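Local coordinates for protein 11S globulin subunit beta (Cucurbita maxima, PDB 2E9Q) that serves as a nutrient reservoir in pumpkin seeds, a storage globulin of the 11S family built from two cupin domains, at residues 96-101 and 137-143; 100-104 and 280-284; 356-361 and 377-383; 27-33 and 56-60; 214-218 and 229-233. Residue numbers count along the deposited sequence, not the author numbering.

Interaction 1 (96-101 and 137-143); sequences RGIAIP and LVVPAGV
Sheet-to-sheet packing inside the first cupin beta-barrel brings 96-101 against 137-143, because strand 93-98 and strand 135-139 belong to the two facing sheets of that jelly-roll-like fold. The short strands 96-98 and 137-139 run with an angle of 33° between their directions and approach to 9.6 Å, a spacing bridged by side chains rather than by backbone pairing. The chains converge towards their C-terminal ends: CA of Arg96 and CA of Leu137 are 9.6 Å apart, CA of Ile100 and CA of Val143 only 5.6 Å. A type II turn from Pro140 to Val143 (Gly142 at phi/psi 81/-2, strained for a residue with a CB) returns the chain toward 96-101, which itself bends at Ala99 and Ile100. Val143, with chi1 t, points towards 96-101, and its CG1 meets Ile98 CG1 at 3.3 Å while CG2 lies 3.9 Å from Pro101 CD. Ile98 is extended (t, t), so its CD1 reaches Pro140 CD at 3.9 Å. In the wider part of the gap Arg96 leaves its strand with chi1 p; its guanidinium lies with Leu137 CB over one face, and NH1 bonds to Leu286 O. Arg96 NH2 donates to Val138 O at 2.8 Å, nearly linear at 170°.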
# COMPACT_ATOMS: atom_id res chain seq x y z
N ARG A 96 -24.93 20.76 1.39
CA ARG A 96 -24.36 19.70 0.58
C ARG A 96 -25.17 18.42 0.75
O ARG A 96 -25.90 18.25 1.74
CB ARG A 96 -22.92 19.43 1.02
CG ARG A 96 -22.82 18.89 2.44
CD ARG A 96 -21.39 18.84 3.01
NE ARG A 96 -20.49 18.03 2.20
CZ ARG A 96 -19.60 17.16 2.69
NH1 ARG A 96 -19.49 16.97 3.99
NH2 ARG A 96 -18.80 16.51 1.86
N GLY A 97 -25.03 17.53 -0.21
CA GLY A 97 -25.71 16.25 -0.16
C GLY A 97 -24.67 15.20 -0.51
O GLY A 97 -24.09 15.23 -1.60
N ILE A 98 -24.39 14.29 0.42
CA ILE A 98 -23.41 13.26 0.16
C ILE A 98 -23.91 11.89 0.62
O ILE A 98 -23.90 11.57 1.81
CB ILE A 98 -22.06 13.60 0.84
CG1 ILE A 98 -21.07 12.46 0.62
CG2 ILE A 98 -22.26 13.90 2.31
CD1 ILE A 98 -19.64 12.78 1.05
N ALA A 99 -24.32 11.10 -0.36
CA ALA A 99 -24.87 9.76 -0.16
C ALA A 99 -24.13 8.76 0.72
O ALA A 99 -24.68 8.30 1.73
CB ALA A 99 -25.14 9.13 -1.53
N ILE A 100 -22.90 8.42 0.35
CA ILE A 100 -22.08 7.42 1.05
C ILE A 100 -22.82 6.07 1.11
O ILE A 100 -23.73 5.86 1.92
CB ILE A 100 -21.61 7.88 2.48
CG1 ILE A 100 -21.45 6.68 3.41
CG2 ILE A 100 -22.54 8.93 3.06
CD1 ILE A 100 -20.40 5.69 2.96
N PRO A 101 -22.42 5.13 0.23
CA PRO A 101 -22.93 3.77 0.04
C PRO A 101 -23.26 2.95 1.28
O PRO A 101 -22.59 3.04 2.31
CB PRO A 101 -21.84 3.11 -0.81
CG PRO A 101 -20.61 3.89 -0.46
CD PRO A 101 -21.13 5.29 -0.47
N LEU A 137 -14.70 19.89 4.83
CA LEU A 137 -15.61 18.84 4.45
C LEU A 137 -14.84 17.64 3.92
O LEU A 137 -13.76 17.79 3.35
CB LEU A 137 -16.58 19.34 3.37
CG LEU A 137 -17.20 20.71 3.68
CD1 LEU A 137 -18.14 21.16 2.55
CD2 LEU A 137 -17.97 20.61 4.99
N VAL A 138 -15.40 16.46 4.09
CA VAL A 138 -14.77 15.24 3.62
C VAL A 138 -15.62 14.60 2.53
O VAL A 138 -16.85 14.63 2.60
CB VAL A 138 -14.59 14.23 4.79
CG1 VAL A 138 -14.06 12.88 4.26
CG2 VAL A 138 -13.65 14.81 5.83
N VAL A 139 -14.97 14.04 1.53
CA VAL A 139 -15.68 13.36 0.46
C VAL A 139 -14.88 12.11 0.10
O VAL A 139 -13.88 12.19 -0.61
CB VAL A 139 -15.82 14.23 -0.81
CG1 VAL A 139 -16.64 13.50 -1.85
CG2 VAL A 139 -16.48 15.55 -0.46
N PRO A 140 -15.29 10.94 0.61
CA PRO A 140 -14.56 9.70 0.30
C PRO A 140 -14.61 9.41 -1.19
O PRO A 140 -15.49 9.91 -1.90
CB PRO A 140 -15.32 8.63 1.10
CG PRO A 140 -15.90 9.40 2.26
CD PRO A 140 -16.37 10.68 1.58
N ALA A 141 -13.67 8.59 -1.64
CA ALA A 141 -13.60 8.22 -3.04
C ALA A 141 -14.83 7.39 -3.46
O ALA A 141 -15.30 6.55 -2.70
CB ALA A 141 -12.33 7.42 -3.30
N GLY A 142 -15.32 7.63 -4.67
CA GLY A 142 -16.47 6.91 -5.18
C GLY A 142 -17.82 7.43 -4.70
O GLY A 142 -18.87 6.93 -5.09
N VAL A 143 -17.80 8.44 -3.85
CA VAL A 143 -19.02 9.01 -3.32
C VAL A 143 -19.41 10.28 -4.06
O VAL A 143 -18.60 11.20 -4.19
CB VAL A 143 -18.86 9.33 -1.82
CG1 VAL A 143 -20.12 9.96 -1.28
CG2 VAL A 143 -18.51 8.05 -1.06

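Interaction 2 (100-104 and 280-284); sequences IPGCA and TICTL
A disulfide joins two loops here, the covalent link that in 11S globulins holds the acidic and basic chains together after the precursor is cleaved; in this proglobulin both cysteines still belong to one chain. The receiving loop, 100-104, follows strand 93-98 of the first cupin barrel and forms a type II turn from Ile100 to Cys103, with Pro101 at phi/psi -41/144 and Gly102 at 81/-28, and the CA-to-CB bond of Cys103 points towards 280-284. Along 280-284, Thr280 opens the segment with its side chain turned away. A single 3-10 turn covers 281-283, closed by the backbone bond from Leu284 N to Ile281 O at 3.1 Å. Ile281, chi1 p and chi2 t, extends towards the other loop: its CG1 packs on Cys103 SG at 3.8 Å, and its CD1 is 4.4 Å from Pro101 O. Cys282 comes next, chi1 m, its CA 5.5 Å from the CA of Cys103, the nearest backbone approach. Thr283 turns away, and Leu284 leaves the 3-10 turn to pack on Pro315 and Ile316. With no hydrogen bond across and just 164 Å² buried, the covalent bond dominates this surface contact. Cys103, also chi1 m, completes it: SG to Cys282 SG is 2.0 Å, with chi3 at -88°, a left-handed twist close to the relaxed value.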
# COMPACT_ATOMS: atom_id res chain seq x y z
N ILE A 100 -22.90 8.42 0.35
CA ILE A 100 -22.08 7.42 1.05
C ILE A 100 -22.82 6.07 1.11
O ILE A 100 -23.73 5.86 1.92
CB ILE A 100 -21.61 7.88 2.48
CG1 ILE A 100 -21.45 6.68 3.41
CG2 ILE A 100 -22.54 8.93 3.06
CD1 ILE A 100 -20.40 5.69 2.96
N PRO A 101 -22.42 5.13 0.23
CA PRO A 101 -22.93 3.77 0.04
C PRO A 101 -23.26 2.95 1.28
O PRO A 101 -22.59 3.04 2.31
CB PRO A 101 -21.84 3.11 -0.81
CG PRO A 101 -20.61 3.89 -0.46
CD PRO A 101 -21.13 5.29 -0.47
N GLY A 102 -24.31 2.15 1.15
CA GLY A 102 -24.76 1.31 2.25
C GLY A 102 -25.59 2.12 3.21
O GLY A 102 -26.47 1.59 3.88
N CYS A 103 -25.32 3.42 3.27
CA CYS A 103 -26.04 4.31 4.17
C CYS A 103 -27.25 4.98 3.54
O CYS A 103 -27.35 6.21 3.54
CB CYS A 103 -25.10 5.39 4.70
SG CYS A 103 -23.64 4.73 5.54
N ALA A 104 -28.16 4.17 3.00
CA ALA A 104 -29.37 4.72 2.41
C ALA A 104 -30.08 5.50 3.52
O ALA A 104 -30.87 4.94 4.28
CB ALA A 104 -30.26 3.59 1.88
N THR A 280 -21.42 1.35 11.75
CA THR A 280 -21.57 2.66 12.37
C THR A 280 -20.93 3.73 11.50
O THR A 280 -20.86 4.90 11.88
CB THR A 280 -20.90 2.69 13.76
OG1 THR A 280 -19.48 2.62 13.61
CG2 THR A 280 -21.39 1.52 14.61
N ILE A 281 -20.45 3.31 10.33
CA ILE A 281 -19.83 4.24 9.40
C ILE A 281 -20.83 5.35 9.08
O ILE A 281 -20.46 6.52 8.95
CB ILE A 281 -19.44 3.52 8.08
CG1 ILE A 281 -20.70 3.09 7.33
CG2 ILE A 281 -18.57 2.30 8.39
CD1 ILE A 281 -20.45 2.29 6.06
N CYS A 282 -22.10 4.97 8.96
CA CYS A 282 -23.17 5.90 8.62
C CYS A 282 -23.40 7.01 9.63
O CYS A 282 -24.06 8.00 9.34
CB CYS A 282 -24.47 5.13 8.43
SG CYS A 282 -24.39 3.81 7.19
N THR A 283 -22.84 6.85 10.83
CA THR A 283 -23.03 7.86 11.87
C THR A 283 -21.85 8.83 12.00
O THR A 283 -21.94 9.82 12.71
CB THR A 283 -23.29 7.18 13.23
OG1 THR A 283 -23.86 8.13 14.14
CG2 THR A 283 -21.99 6.64 13.83
N LEU A 284 -20.74 8.54 11.32
CA LEU A 284 -19.56 9.40 11.40
C LEU A 284 -19.80 10.80 10.85
O LEU A 284 -20.51 10.98 9.86
CB LEU A 284 -18.41 8.75 10.64
CG LEU A 284 -17.98 7.38 11.16
CD1 LEU A 284 -16.78 6.89 10.36
CD2 LEU A 284 -17.63 7.47 12.64

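Interaction 3 (356-361 and 377-383); sequences VQVVDN and LMIPQNF
In the second cupin barrel, strands 353-359 and 376-379 lie in facing sheets, and 356-361 packs on 377-383 through interlocking side chains. Strand segments 356-359 and 377-379 differ by 33° in direction and approach to 9.7 Å; the gap narrows from 9.3 Å between CA of Val356 and CA of Leu377 to 5.2 Å between CA of Asp360 and CA of Phe383. A type II turn from Pro380 to Phe383, closed by Phe383 N to Pro380 O at 3.1 Å, accompanies that convergence. Val356 and Val358, both t, project as bumps across the gap. Leu377 CD2 fits the hollow between them, 3.7 Å from Val356 CG1 and 4.4 Å from Val358 CG2. Val358 in turn sits between Ile379, whose CD1 is 3.5 Å from Val358 CG2, and Phe383, whose CB is 3.8 Å from Val358 CG1. The Phe383 ring (chi1 m) fills the end of the gap. Asp360, its OD2 held by Gln364 N and Phe362 N, covers one ring face in a CH-pi contact, CB 4.1 Å from the Phe383 centroid.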
# COMPACT_ATOMS: atom_id res chain seq x y z
N VAL A 356 8.89 32.03 2.86
CA VAL A 356 9.05 30.63 3.23
C VAL A 356 10.33 30.03 2.68
O VAL A 356 10.68 30.25 1.52
CB VAL A 356 7.87 29.79 2.70
CG1 VAL A 356 8.04 28.34 3.12
CG2 VAL A 356 6.56 30.36 3.21
N GLN A 357 11.01 29.25 3.52
CA GLN A 357 12.23 28.57 3.12
C GLN A 357 12.09 27.09 3.43
O GLN A 357 11.60 26.71 4.50
CB GLN A 357 13.46 29.14 3.84
CG GLN A 357 13.81 30.57 3.47
CD GLN A 357 15.26 30.92 3.77
OE1 GLN A 357 15.79 30.57 4.82
NE2 GLN A 357 15.90 31.61 2.83
N VAL A 358 12.52 26.26 2.48
CA VAL A 358 12.45 24.82 2.62
C VAL A 358 13.83 24.25 2.31
O VAL A 358 14.47 24.66 1.35
CB VAL A 358 11.43 24.22 1.63
CG1 VAL A 358 11.31 22.72 1.84
CG2 VAL A 358 10.07 24.92 1.80
N VAL A 359 14.28 23.30 3.12
CA VAL A 359 15.59 22.71 2.93
C VAL A 359 15.48 21.20 2.81
O VAL A 359 14.65 20.57 3.46
CB VAL A 359 16.53 23.07 4.11
CG1 VAL A 359 17.87 22.40 3.94
CG2 VAL A 359 16.70 24.59 4.18
N ASP A 360 16.33 20.62 1.96
CA ASP A 360 16.28 19.18 1.77
C ASP A 360 17.37 18.44 2.52
O ASP A 360 18.07 19.03 3.35
CB ASP A 360 16.32 18.84 0.27
CG ASP A 360 17.66 19.19 -0.39
OD1 ASP A 360 17.68 19.20 -1.64
OD2 ASP A 360 18.67 19.44 0.32
N ASN A 361 17.49 17.15 2.25
CA ASN A 361 18.47 16.30 2.92
C ASN A 361 19.92 16.61 2.54
O ASN A 361 20.85 16.15 3.20
CB ASN A 361 18.15 14.83 2.64
CG ASN A 361 18.12 14.52 1.15
OD1 ASN A 361 18.99 13.82 0.64
ND2 ASN A 361 17.11 15.03 0.47
N LEU A 377 1.90 25.80 -2.01
CA LEU A 377 3.28 25.34 -1.86
C LEU A 377 3.20 23.93 -1.28
O LEU A 377 2.64 23.73 -0.21
CB LEU A 377 4.09 26.24 -0.92
CG LEU A 377 5.52 25.72 -0.67
CD1 LEU A 377 6.34 25.74 -1.96
CD2 LEU A 377 6.19 26.56 0.39
N MET A 378 3.73 22.96 -2.02
CA MET A 378 3.74 21.56 -1.63
C MET A 378 5.03 21.32 -0.88
O MET A 378 6.10 21.45 -1.46
CB MET A 378 3.70 20.69 -2.89
CG MET A 378 3.03 19.32 -2.79
SD MET A 378 3.84 18.08 -1.77
CE MET A 378 5.03 17.42 -2.91
N ILE A 379 4.94 21.01 0.42
CA ILE A 379 6.12 20.73 1.23
C ILE A 379 6.25 19.22 1.39
O ILE A 379 5.44 18.58 2.07
CB ILE A 379 6.00 21.34 2.63
CG1 ILE A 379 5.62 22.82 2.55
CG2 ILE A 379 7.30 21.11 3.39
CD1 ILE A 379 6.75 23.73 2.17
N PRO A 380 7.29 18.62 0.77
CA PRO A 380 7.49 17.17 0.87
C PRO A 380 7.79 16.66 2.29
O PRO A 380 8.38 17.35 3.12
CB PRO A 380 8.67 16.91 -0.07
CG PRO A 380 8.59 18.04 -1.06
CD PRO A 380 8.24 19.22 -0.19
N GLN A 381 7.38 15.42 2.52
CA GLN A 381 7.60 14.73 3.77
C GLN A 381 9.09 14.83 4.14
O GLN A 381 9.97 14.63 3.29
CB GLN A 381 7.21 13.25 3.60
CG GLN A 381 7.47 12.37 4.83
CD GLN A 381 7.40 10.88 4.50
OE1 GLN A 381 7.51 10.04 5.40
NE2 GLN A 381 7.22 10.54 3.23
N ASN A 382 9.34 15.17 5.41
CA ASN A 382 10.68 15.30 5.98
C ASN A 382 11.49 16.54 5.61
O ASN A 382 12.55 16.77 6.19
CB ASN A 382 11.54 14.07 5.68
CG ASN A 382 10.92 12.79 6.18
OD1 ASN A 382 10.55 12.69 7.35
ND2 ASN A 382 10.81 11.80 5.30
N PHE A 383 11.03 17.32 4.65
CA PHE A 383 11.77 18.52 4.26
C PHE A 383 11.56 19.57 5.35
O PHE A 383 10.44 19.79 5.82
CB PHE A 383 11.30 19.03 2.89
CG PHE A 383 11.89 18.26 1.71
CD1 PHE A 383 12.12 18.91 0.48
CD2 PHE A 383 12.22 16.91 1.82
CE1 PHE A 383 12.67 18.23 -0.61
CE2 PHE A 383 12.78 16.20 0.72
CZ PHE A 383 13.01 16.87 -0.49

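Interaction 4 (27-33 and 56-60); sequences CRLENLR and DEFQC
Several polar groups of segment 27-33 find partners on helix 56-60, directly or through water. Arg28 forms a salt bridge with Asp56: NE lies 3.0 Å from Asp56 OD1, and NH2 donates to Asp56 OD2 at 3.3 Å. Water 1 accepts from Arg28 N at 2.9 Å and donates to Asp56 O at 2.6 Å. Glu57 (m, p) serves three backbone groups, one directly and two carbonyls through water: its OE2 accepts from Arg33 N at 3.0 Å, water 2 donates to Asn31 O and Glu57 OE1, both at 2.6 Å, and water 3 to Arg33 O at 2.5 Å and Glu57 OE2 at 2.7 Å. Cys27 N bonds to Asp171 of the third subunit and the Leu32 backbone to Val366. Leu29 CD2 packs 4.0 Å from Cys60 CB, with Ile170 of the third subunit against both. Cys27 (m) and Cys60 (t) join SG to SG at 2.0 Å, chi3 86°: the intrachain disulfide of the 11S acidic chain, tying its N-terminal segment to a helix.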
# COMPACT_ATOMS: atom_id res chain seq x y z
N CYS A 27 11.60 11.38 -7.68
CA CYS A 27 10.83 12.60 -7.52
C CYS A 27 11.75 13.81 -7.74
O CYS A 27 12.85 13.83 -7.22
CB CYS A 27 10.26 12.66 -6.11
SG CYS A 27 8.78 11.63 -5.80
N ARG A 28 11.29 14.80 -8.50
CA ARG A 28 12.09 16.01 -8.73
C ARG A 28 11.68 17.05 -7.70
O ARG A 28 10.75 17.82 -7.92
CB ARG A 28 11.86 16.56 -10.14
CG ARG A 28 12.50 15.75 -11.24
CD ARG A 28 12.88 16.63 -12.43
NE ARG A 28 11.72 17.23 -13.10
CZ ARG A 28 11.79 17.99 -14.19
NH1 ARG A 28 12.97 18.25 -14.74
NH2 ARG A 28 10.69 18.47 -14.74
N LEU A 29 12.39 17.07 -6.58
CA LEU A 29 12.08 17.97 -5.48
C LEU A 29 13.19 18.96 -5.16
O LEU A 29 13.43 19.26 -4.00
CB LEU A 29 11.80 17.15 -4.23
CG LEU A 29 10.82 15.99 -4.41
CD1 LEU A 29 10.79 15.16 -3.13
CD2 LEU A 29 9.44 16.56 -4.74
N GLU A 30 13.85 19.47 -6.19
CA GLU A 30 14.93 20.42 -5.98
C GLU A 30 14.50 21.86 -6.21
O GLU A 30 15.15 22.78 -5.73
CB GLU A 30 16.12 20.07 -6.88
CG GLU A 30 16.84 18.81 -6.45
CD GLU A 30 17.96 18.41 -7.39
OE1 GLU A 30 18.76 17.51 -7.03
OE2 GLU A 30 18.05 18.99 -8.50
N ASN A 31 13.40 22.06 -6.93
CA ASN A 31 12.92 23.41 -7.19
C ASN A 31 11.40 23.55 -6.98
O ASN A 31 10.62 23.58 -7.94
CB ASN A 31 13.28 23.83 -8.62
CG ASN A 31 13.89 25.22 -8.67
OD1 ASN A 31 14.95 25.48 -8.08
ND2 ASN A 31 13.23 26.14 -9.39
N LEU A 32 10.99 23.65 -5.72
CA LEU A 32 9.57 23.80 -5.40
C LEU A 32 9.10 25.17 -5.87
O LEU A 32 9.89 26.11 -5.94
CB LEU A 32 9.34 23.67 -3.90
CG LEU A 32 9.93 22.45 -3.20
CD1 LEU A 32 9.66 22.54 -1.70
CD2 LEU A 32 9.34 21.16 -3.78
N ARG A 33 7.82 25.28 -6.20
CA ARG A 33 7.30 26.56 -6.65
C ARG A 33 5.99 26.93 -5.97
O ARG A 33 5.19 26.06 -5.63
CB ARG A 33 7.10 26.52 -8.17
CG ARG A 33 8.36 26.11 -8.93
CD ARG A 33 8.15 26.03 -10.44
NE ARG A 33 7.11 25.08 -10.82
CZ ARG A 33 6.78 24.80 -12.08
NH1 ARG A 33 5.81 23.92 -12.34
NH2 ARG A 33 7.42 25.39 -13.08
N ASP A 56 6.06 19.08 -10.71
CA ASP A 56 6.96 18.08 -10.10
C ASP A 56 6.61 17.67 -8.65
O ASP A 56 6.51 16.47 -8.36
CB ASP A 56 8.41 18.56 -10.14
CG ASP A 56 8.98 18.58 -11.57
OD1 ASP A 56 9.99 19.29 -11.80
OD2 ASP A 56 8.44 17.87 -12.45
N GLU A 57 6.44 18.63 -7.75
CA GLU A 57 6.10 18.31 -6.35
C GLU A 57 4.78 17.54 -6.29
O GLU A 57 4.69 16.51 -5.62
CB GLU A 57 5.89 19.56 -5.49
CG GLU A 57 6.98 20.58 -5.47
CD GLU A 57 6.91 21.54 -6.62
OE1 GLU A 57 7.38 21.17 -7.72
OE2 GLU A 57 6.38 22.66 -6.43
N PHE A 58 3.76 18.07 -6.96
CA PHE A 58 2.45 17.45 -6.97
C PHE A 58 2.48 16.02 -7.46
O PHE A 58 1.89 15.12 -6.85
CB PHE A 58 1.48 18.24 -7.85
CG PHE A 58 0.89 19.45 -7.17
CD1 PHE A 58 -0.25 20.06 -7.68
CD2 PHE A 58 1.48 19.98 -6.03
CE1 PHE A 58 -0.80 21.19 -7.06
CE2 PHE A 58 0.93 21.11 -5.40
CZ PHE A 58 -0.21 21.71 -5.92
N GLN A 59 3.18 15.81 -8.57
CA GLN A 59 3.28 14.50 -9.17
C GLN A 59 3.93 13.53 -8.19
O GLN A 59 3.52 12.38 -8.08
CB GLN A 59 4.10 14.60 -10.46
CG GLN A 59 3.84 13.50 -11.47
CD GLN A 59 4.63 13.69 -12.75
OE1 GLN A 59 4.66 12.82 -13.62
NE2 GLN A 59 5.29 14.84 -12.87
N CYS A 60 4.94 13.99 -7.46
CA CYS A 60 5.61 13.12 -6.51
C CYS A 60 4.61 12.65 -5.46
O CYS A 60 4.48 11.45 -5.18
CB CYS A 60 6.73 13.87 -5.82
SG CYS A 60 7.65 12.86 -4.62
O HOH W 1 8.37 14.64 -8.81
O HOH W 2 8.68 22.66 -9.37
O HOH W 3 4.67 23.78 -4.67

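Interaction 5 (214-218 and 229-233); sequences ADEFL and VRKLK
Lys233 NZ donates to Asp215 OD1 at 3.0 Å in a salt bridge between two short helices of a helical hairpin, the kind of helical extension that follows each barrel in cupin storage proteins. The same NZ also bonds to Phe213 O, just before Ala214, the N-cap residue, so the ammonium sits at the start of the first helix. Lys233 reaches it from chi1 m with the rest of the chain extended, and its CE passes 4.2 Å from Leu218 CD1. Asp215, chi1 m, brings OD1 to 3.4 Å from Val229 CG1; the CA atoms of Asp215 and Val229, 6.3 Å apart, mark the closest backbone approach. Further in lies the apolar layer. Leu218 (m, t) points towards the second helix, its CB 4.2 Å from Val229 CG2 and its CD1 3.9 Å from Leu232 CD2. Helices 215-222 and 226-233 thus lie side by side, with Phe210 against Leu218 and Leu232; Ile386 of the second subunit, from strand 384-390, packs on Leu218, and Tyr429 of that subunit's helix 422-429 packs on Leu232.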
# COMPACT_ATOMS: atom_id res chain seq x y z
N ALA A 214 -26.64 3.88 -24.58
CA ALA A 214 -27.65 3.83 -25.64
C ALA A 214 -29.01 4.23 -25.07
O ALA A 214 -29.35 3.84 -23.95
CB ALA A 214 -27.72 2.43 -26.22
N ASP A 215 -29.78 4.99 -25.85
CA ASP A 215 -31.10 5.46 -25.42
C ASP A 215 -31.98 4.36 -24.82
O ASP A 215 -32.60 4.55 -23.77
CB ASP A 215 -31.86 6.10 -26.58
CG ASP A 215 -31.15 7.32 -27.15
OD1 ASP A 215 -30.67 8.17 -26.37
OD2 ASP A 215 -31.10 7.44 -28.39
N GLU A 216 -32.03 3.21 -25.49
CA GLU A 216 -32.83 2.08 -25.03
C GLU A 216 -32.50 1.70 -23.59
O GLU A 216 -33.36 1.77 -22.71
CB GLU A 216 -32.60 0.86 -25.94
CG GLU A 216 -32.93 -0.50 -25.32
CD GLU A 216 -34.41 -0.83 -25.29
OE1 GLU A 216 -35.18 -0.12 -24.59
OE2 GLU A 216 -34.82 -1.81 -25.96
N PHE A 217 -31.26 1.30 -23.36
CA PHE A 217 -30.83 0.90 -22.03
C PHE A 217 -31.35 1.84 -20.95
O PHE A 217 -31.90 1.39 -19.96
CB PHE A 217 -29.31 0.84 -21.97
CG PHE A 217 -28.74 -0.42 -22.54
CD1 PHE A 217 -29.52 -1.28 -23.31
CD2 PHE A 217 -27.41 -0.76 -22.31
CE1 PHE A 217 -29.00 -2.44 -23.84
CE2 PHE A 217 -26.87 -1.93 -22.84
CZ PHE A 217 -27.67 -2.77 -23.61
N LEU A 218 -31.17 3.14 -21.15
CA LEU A 218 -31.63 4.09 -20.16
C LEU A 218 -33.15 4.16 -20.03
O LEU A 218 -33.67 4.50 -18.97
CB LEU A 218 -31.04 5.47 -20.44
CG LEU A 218 -29.51 5.52 -20.38
CD1 LEU A 218 -29.03 6.95 -20.57
CD2 LEU A 218 -29.03 4.96 -19.05
N VAL A 229 -34.77 10.59 -21.65
CA VAL A 229 -33.41 10.14 -21.85
C VAL A 229 -32.54 11.28 -22.34
O VAL A 229 -31.44 11.48 -21.83
CB VAL A 229 -33.35 8.99 -22.85
CG1 VAL A 229 -31.91 8.71 -23.21
CG2 VAL A 229 -34.00 7.75 -22.26
N ARG A 230 -33.03 12.06 -23.30
CA ARG A 230 -32.23 13.15 -23.82
C ARG A 230 -31.97 14.23 -22.76
O ARG A 230 -30.92 14.87 -22.76
CB ARG A 230 -32.87 13.77 -25.06
CG ARG A 230 -31.89 14.65 -25.81
CD ARG A 230 -32.30 14.91 -27.25
NE ARG A 230 -31.13 15.23 -28.07
CZ ARG A 230 -31.17 15.57 -29.36
NH1 ARG A 230 -32.33 15.65 -30.00
NH2 ARG A 230 -30.04 15.81 -30.00
N LYS A 231 -32.93 14.42 -21.87
CA LYS A 231 -32.76 15.39 -20.80
C LYS A 231 -31.66 14.88 -19.88
O LYS A 231 -30.81 15.63 -19.40
CB LYS A 231 -34.06 15.54 -20.03
CG LYS A 231 -35.11 16.41 -20.71
CD LYS A 231 -34.74 17.89 -20.60
CE LYS A 231 -35.90 18.78 -20.99
NZ LYS A 231 -35.64 20.21 -20.63
N LEU A 232 -31.68 13.57 -19.65
CA LEU A 232 -30.72 12.90 -18.80
C LEU A 232 -29.32 13.08 -19.37
O LEU A 232 -28.41 13.55 -18.69
CB LEU A 232 -31.07 11.42 -18.73
CG LEU A 232 -30.36 10.52 -17.72
CD1 LEU A 232 -30.58 11.06 -16.31
CD2 LEU A 232 -30.91 9.10 -17.85
N LYS A 233 -29.16 12.72 -20.64
CA LYS A 233 -27.88 12.84 -21.32
C LYS A 233 -27.36 14.27 -21.39
O LYS A 233 -26.16 14.49 -21.54
CB LYS A 233 -27.98 12.27 -22.74
CG LYS A 233 -28.35 10.79 -22.81
CD LYS A 233 -28.06 10.25 -24.20
CE LYS A 233 -28.24 8.75 -24.27
NZ LYS A 233 -27.76 8.21 -25.57

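Interactions 1 and 3 illustrate duplicated architecture: with centres about 31 Å apart, both pack strands of facing sheets at 33° and converge at a type II turn that starts at a proline. Interaction 2 shares Ile100 and Pro101 with interaction 1, centre to centre about 10 Å. Interactions 3 and 4, also about 10 Å centre to centre, touch: Phe383 CE1 meets N-terminal Leu29 O, and Met378 CG the helix atom Phe58 CD2, each at 3.6 Å. About 4 Å separates the side chains of Val356, in interaction 3, and Lys387, a magnesium-binding residue. Interactions 3 and 5 lie about 50 Å apart, centre to centre, yet interaction 5 of the third subunit meets interaction 3 of this chain, Ala214 N bonding to Gln357 OE1.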